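PDB 3UUW: putative oxidoreductase with NAD(P)-binding Rossmann-fold domain from Clostridium difficile, which is probably an NAD(P)-dependent dehydrogenase of the GFO/IDH/MocA family, though its substrate is not established. Local coordinates for residues L14-T27 with V43-M55. Numbering follows the deposited sequence. Where two conformers were deposited one is given.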
loop_
_atom_site.group_PDB
_atom_site.type_symbol
_atom_site.label_atom_id
_atom_site.label_comp_id
_atom_site.label_asym_id
_atom_site.label_seq_id
_atom_site.Cartn_x
_atom_site.Cartn_y
_atom_site.Cartn_z
ATOM N N LEU A 14 8.570 -29.231 24.613
ATOM C CA LEU A 14 8.881 -27.831 24.840
ATOM C C LEU A 14 9.854 -27.313 23.780
ATOM O O LEU A 14 10.754 -26.526 24.087
ATOM C CB LEU A 14 9.423 -27.631 26.238
ATOM C CG LEU A 14 8.516 -28.086 27.386
ATOM C CD1 LEU A 14 9.257 -28.015 28.718
ATOM C CD2 LEU A 14 7.242 -27.243 27.412
ATOM N N GLY A 15 9.604 -27.716 22.536
ATOM C CA GLY A 15 10.401 -27.318 21.374
ATOM C C GLY A 15 10.100 -25.907 20.878
ATOM O O GLY A 15 9.446 -25.123 21.556
ATOM N N SER A 16 10.567 -25.582 19.681
ATOM C CA SER A 16 10.451 -24.200 19.203
ATOM C C SER A 16 8.986 -23.759 19.039
ATOM O O SER A 16 8.646 -22.639 19.378
ATOM C CB SER A 16 11.257 -23.984 17.922
ATOM O OG SER A 16 10.655 -24.646 16.828
ATOM N N ILE A 17 8.124 -24.637 18.547
ATOM C CA ILE A 17 6.706 -24.305 18.396
ATOM C C ILE A 17 6.031 -24.064 19.751
ATOM O O ILE A 17 5.294 -23.089 19.941
ATOM C CB ILE A 17 5.980 -25.395 17.579
ATOM C CG1 ILE A 17 6.587 -25.489 16.171
ATOM C CG2 ILE A 17 4.530 -25.110 17.508
ATOM C CD1 ILE A 17 6.582 -24.181 15.403
ATOM N N ALA A 18 6.288 -24.922 20.729
ATOM C CA ALA A 18 5.736 -24.690 22.056
ATOM C C ALA A 18 6.215 -23.341 22.606
ATOM O O ALA A 18 5.422 -22.565 23.155
ATOM C CB ALA A 18 6.146 -25.818 23.033
ATOM N N GLN A 19 7.507 -23.071 22.429
ATOM C CA GLN A 19 8.114 -21.848 22.955
ATOM C C GLN A 19 7.596 -20.566 22.322
ATOM O O GLN A 19 7.512 -19.544 23.006
ATOM C CB GLN A 19 9.641 -21.916 22.852
ATOM C CG GLN A 19 10.231 -22.901 23.854
ATOM C CD GLN A 19 11.723 -22.913 23.813
ATOM O OE1 GLN A 19 12.370 -21.874 23.982
ATOM N NE2 GLN A 19 12.284 -24.067 23.551
ATOM N N LYS A 20 7.263 -20.587 21.036
ATOM C CA LYS A 20 6.833 -19.351 20.380
ATOM C C LYS A 20 5.323 -19.191 20.193
ATOM O O LYS A 20 4.850 -18.055 20.148
ATOM C CB LYS A 20 7.532 -19.178 19.017
ATOM C CG LYS A 20 6.994 -20.045 17.911
ATOM C CD LYS A 20 7.765 -19.791 16.622
ATOM C CE LYS A 20 7.246 -20.638 15.492
ATOM N NZ LYS A 20 7.995 -20.374 14.244
ATOM N N ALA A 21 4.589 -20.308 20.089
ATOM C CA ALA A 21 3.136 -20.292 19.747
ATOM C C ALA A 21 2.185 -20.645 20.864
ATOM O O ALA A 21 0.965 -20.342 20.751
ATOM C CB ALA A 21 2.866 -21.234 18.567
ATOM N N TYR A 22 2.689 -21.314 21.917
ATOM C CA TYR A 22 1.836 -21.780 23.019
ATOM C C TYR A 22 2.207 -21.281 24.398
ATOM O O TYR A 22 1.339 -20.708 25.086
ATOM C CB TYR A 22 1.714 -23.300 22.997
ATOM C CG TYR A 22 1.006 -23.764 21.759
ATOM C CD1 TYR A 22 -0.378 -23.719 21.681
ATOM C CD2 TYR A 22 1.714 -24.157 20.630
ATOM C CE1 TYR A 22 -1.052 -24.133 20.533
ATOM C CE2 TYR A 22 1.058 -24.565 19.468
ATOM C CZ TYR A 22 -0.317 -24.538 19.419
ATOM O OH TYR A 22 -0.989 -24.944 18.278
ATOM N N LEU A 23 3.471 -21.467 24.806
ATOM C CA LEU A 23 3.931 -21.017 26.121
ATOM C C LEU A 23 3.605 -19.548 26.370
ATOM O O LEU A 23 3.106 -19.212 27.468
ATOM C CB LEU A 23 5.424 -21.334 26.336
ATOM C CG LEU A 23 5.697 -22.797 26.706
ATOM C CD1 LEU A 23 7.152 -23.181 26.547
ATOM C CD2 LEU A 23 5.183 -23.092 28.137
ATOM N N PRO A 24 3.812 -18.669 25.360
ATOM C CA PRO A 24 3.533 -17.260 25.675
ATOM C C PRO A 24 2.092 -16.966 26.080
ATOM O O PRO A 24 1.848 -16.002 26.798
ATOM C CB PRO A 24 3.911 -16.533 24.384
ATOM C CG PRO A 24 4.997 -17.406 23.787
ATOM C CD PRO A 24 4.473 -18.794 24.037
ATOM N N ILE A 25 1.149 -17.779 25.636
ATOM C CA ILE A 25 -0.247 -17.565 26.049
ATOM C C ILE A 25 -0.636 -18.409 27.271
ATOM O O ILE A 25 -1.306 -17.901 28.207
ATOM C CB ILE A 25 -1.230 -17.739 24.873
ATOM C CG1 ILE A 25 -0.964 -19.025 24.122
ATOM C CG2 ILE A 25 -1.128 -16.559 23.950
ATOM C CD1 ILE A 25 -1.678 -19.144 22.757
ATOM N N LEU A 26 -0.193 -19.665 27.310
ATOM C CA LEU A 26 -0.636 -20.575 28.348
ATOM C C LEU A 26 0.024 -20.325 29.695
ATOM O O LEU A 26 -0.522 -20.721 30.715
ATOM C CB LEU A 26 -0.446 -22.033 27.914
ATOM C CG LEU A 26 -1.318 -22.473 26.737
ATOM C CD1 LEU A 26 -0.906 -23.871 26.316
ATOM C CD2 LEU A 26 -2.837 -22.391 27.093
ATOM N N THR A 27 1.177 -19.651 29.697
ATOM C CA THR A 27 1.859 -19.349 30.946
ATOM C C THR A 27 1.188 -18.233 31.731
ATOM O O THR A 27 1.551 -18.023 32.894
ATOM C CB THR A 27 3.356 -19.073 30.735
ATOM O OG1 THR A 27 3.508 -18.020 29.792
ATOM C CG2 THR A 27 4.064 -20.349 30.241
ATOM N N VAL A 43 17.854 -31.017 30.493
ATOM C CA VAL A 43 18.443 -29.685 30.653
ATOM C C VAL A 43 17.485 -28.608 30.129
ATOM O O VAL A 43 17.226 -27.603 30.794
ATOM C CB VAL A 43 19.817 -29.597 29.961
ATOM C CG1 VAL A 43 20.355 -28.171 30.010
ATOM C CG2 VAL A 43 20.801 -30.591 30.612
ATOM N N LYS A 44 16.936 -28.843 28.943
ATOM C CA LYS A 44 16.021 -27.895 28.356
ATOM C C LYS A 44 14.761 -27.825 29.207
ATOM O O LYS A 44 14.228 -26.734 29.446
ATOM C CB LYS A 44 15.668 -28.281 26.925
ATOM C CG LYS A 44 14.857 -27.213 26.219
ATOM C CD LYS A 44 14.594 -27.519 24.747
ATOM C CE LYS A 44 13.595 -28.640 24.581
ATOM N NZ LYS A 44 13.429 -29.044 23.147
ATOM N N ARG A 45 14.282 -28.987 29.657
ATOM C CA ARG A 45 13.080 -29.059 30.487
ATOM C C ARG A 45 13.212 -28.189 31.722
ATOM O O ARG A 45 12.330 -27.382 32.032
ATOM C CB ARG A 45 12.832 -30.508 30.930
ATOM C CG ARG A 45 11.635 -30.649 31.818
ATOM C CD ARG A 45 11.213 -32.071 31.982
ATOM N NE ARG A 45 12.065 -32.846 32.869
ATOM C CZ ARG A 45 12.779 -33.926 32.532
ATOM N NH1 ARG A 45 12.814 -34.406 31.289
ATOM N NH2 ARG A 45 13.463 -34.545 33.467
ATOM N N GLU A 46 14.315 -28.347 32.431
ATOM C CA GLU A 46 14.498 -27.622 33.679
ATOM C C GLU A 46 14.659 -26.110 33.460
ATOM O O GLU A 46 14.163 -25.311 34.261
ATOM C CB GLU A 46 15.620 -28.253 34.506
ATOM C CG GLU A 46 15.225 -29.683 34.907
ATOM C CD GLU A 46 16.082 -30.297 35.963
ATOM O OE1 GLU A 46 17.257 -29.904 36.106
ATOM O OE2 GLU A 46 15.571 -31.209 36.641
ATOM N N LYS A 47 15.325 -25.730 32.377
ATOM C CA LYS A 47 15.525 -24.318 32.067
ATOM C C LYS A 47 14.191 -23.642 31.726
ATOM O O LYS A 47 13.854 -22.604 32.295
ATOM C CB LYS A 47 16.523 -24.157 30.920
ATOM C CG LYS A 47 17.004 -22.720 30.711
ATOM C CD LYS A 47 17.990 -22.629 29.549
ATOM C CE LYS A 47 18.464 -21.197 29.329
ATOM N NZ LYS A 47 17.326 -20.251 29.238
ATOM N N ILE A 48 13.434 -24.233 30.801
ATOM C CA ILE A 48 12.127 -23.683 30.428
ATOM C C ILE A 48 11.188 -23.603 31.631
ATOM O O ILE A 48 10.603 -22.555 31.893
ATOM C CB ILE A 48 11.467 -24.486 29.298
ATOM C CG1 ILE A 48 12.205 -24.245 27.974
ATOM C CG2 ILE A 48 9.974 -24.106 29.177
ATOM C CD1 ILE A 48 12.307 -22.775 27.563
ATOM N N CYS A 49 11.063 -24.698 32.376
ATOM C CA CYS A 49 10.191 -24.727 33.558
ATOM C C CYS A 49 10.606 -23.661 34.592
ATOM O O CYS A 49 9.755 -22.997 35.174
ATOM C CB CYS A 49 10.173 -26.113 34.189
ATOM S SG CYS A 49 9.230 -27.242 33.163
ATOM N N SER A 50 11.903 -23.507 34.806
ATOM C CA SER A 50 12.407 -22.484 35.716
ATOM C C SER A 50 12.036 -21.078 35.237
ATOM O O SER A 50 11.644 -20.224 36.036
ATOM C CB SER A 50 13.922 -22.564 35.825
ATOM O OG SER A 50 14.389 -21.573 36.722
ATOM N N ASP A 51 12.194 -20.827 33.945
ATOM C CA ASP A 51 11.892 -19.509 33.384
ATOM C C ASP A 51 10.457 -19.103 33.702
ATOM O O ASP A 51 10.192 -17.952 33.979
ATOM C CB ASP A 51 12.068 -19.492 31.857
ATOM C CG ASP A 51 13.502 -19.642 31.416
ATOM O OD1 ASP A 51 14.430 -19.458 32.233
ATOM O OD2 ASP A 51 13.705 -19.935 30.219
ATOM N N TYR A 52 9.541 -20.060 33.652
ATOM C CA TYR A 52 8.120 -19.780 33.842
ATOM C C TYR A 52 7.532 -20.205 35.189
ATOM O O TYR A 52 6.312 -20.061 35.404
ATOM C CB TYR A 52 7.322 -20.466 32.761
ATOM C CG TYR A 52 7.438 -19.883 31.381
ATOM C CD1 TYR A 52 6.911 -18.641 31.101
ATOM C CD2 TYR A 52 8.005 -20.614 30.341
ATOM C CE1 TYR A 52 6.972 -18.109 29.834
ATOM C CE2 TYR A 52 8.062 -20.101 29.060
ATOM C CZ TYR A 52 7.536 -18.845 28.813
ATOM O OH TYR A 52 7.584 -18.301 27.553
ATOM N N ARG A 53 8.379 -20.732 36.075
ATOM C CA ARG A 53 7.964 -21.176 37.402
ATOM C C ARG A 53 6.921 -22.276 37.327
ATOM O O ARG A 53 5.939 -22.278 38.071
ATOM C CB ARG A 53 7.469 -20.010 38.256
ATOM C CG ARG A 53 8.552 -18.958 38.551
ATOM C CD ARG A 53 7.915 -17.589 38.928
ATOM N NE ARG A 53 7.063 -17.131 37.837
ATOM C CZ ARG A 53 7.493 -16.541 36.721
ATOM N NH1 ARG A 53 8.784 -16.287 36.533
ATOM N NH2 ARG A 53 6.619 -16.218 35.776
ATOM N N ILE A 54 7.161 -23.198 36.411
ATOM C CA ILE A 54 6.326 -24.358 36.200
ATOM C C ILE A 54 7.093 -25.556 36.751
ATOM O O ILE A 54 8.324 -25.590 36.702
ATOM C CB ILE A 54 6.038 -24.591 34.698
ATOM C CG1 ILE A 54 5.259 -23.420 34.094
ATOM C CG2 ILE A 54 5.192 -25.838 34.505
ATOM C CD1 ILE A 54 5.164 -23.481 32.569
ATOM N N MET A 55 6.356 -26.533 37.257
ATOM C CA MET A 55 6.953 -27.742 37.814
ATOM C C MET A 55 7.398 -28.669 36.684
ATOM O O MET A 55 6.596 -29.023 35.830
ATOM C CB MET A 55 5.923 -28.465 38.689
ATOM C CG MET A 55 6.413 -29.761 39.321
ATOM S SD MET A 55 7.766 -29.519 40.487
ATOM C CE MET A 55 6.966 -28.495 41.718
HETATM O O HOH W 1 8.832 -19.571 25.540
#
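In one of its two conformers, Ile48 meets a methyl of Leu14 and one of Leu23 through its CG2, which lies 4.0 Å from CD1 of each leucine. Branched at the beta carbon, isoleucine can serve two neighbourhoods at once: in this conformer CG1 lies beside its backbone N (chi1 -71°), which sends CD1 to the amide of Gln19 while CG2 keeps to the leucines. Ile54 extends this apolar layer, its CD1 lying near CD2 of Leu23 and the methyl of Thr27.

Toward the C-terminal ends of the helices Tyr52 packs on Leu23, CB of Leu23 to CE2 of Tyr52 4.0 Å, and under Thr27, whose CG2 methyl stands over one ring face, 3.6 Å from the centroid and 17° off the normal, a CH-pi contact. Threonine suits the place because its two branches divide the work: OG1 turns back to Leu23 O (2.6 Å), which holds the methyl on the ring.

Helices 16-26 and 43-52 follow strands 8-12 and 33-38 of the parallel Rossmann sheet and run side by side at 36°, their axes 12.3 Å apart, so large side chains bridge the gap. Leu14 and Gly15 belong to the turn after the first strand, in a GxGxxA-like pattern consistent with dinucleotide binding; Gly15 occupies the N-cap position of helix 16-26.

No hydrogen bond joins the two helices directly. A water at the edge of the Tyr52 ring, in its plane, joins the hydroxyl to Gln19 O. Within 14-27, Gln19 NE2 donates to Leu14 O (2.9 Å), positioning the amide beside Ile48. The long aliphatic chain of Lys44, bent at chi3, makes only a van der Waals approach, CE to Leu14 O 3.6 Å. Arg53 of a neighbouring subunit bonds to the backbone oxygens of Thr27 and Tyr52, placing this end at a subunit interface.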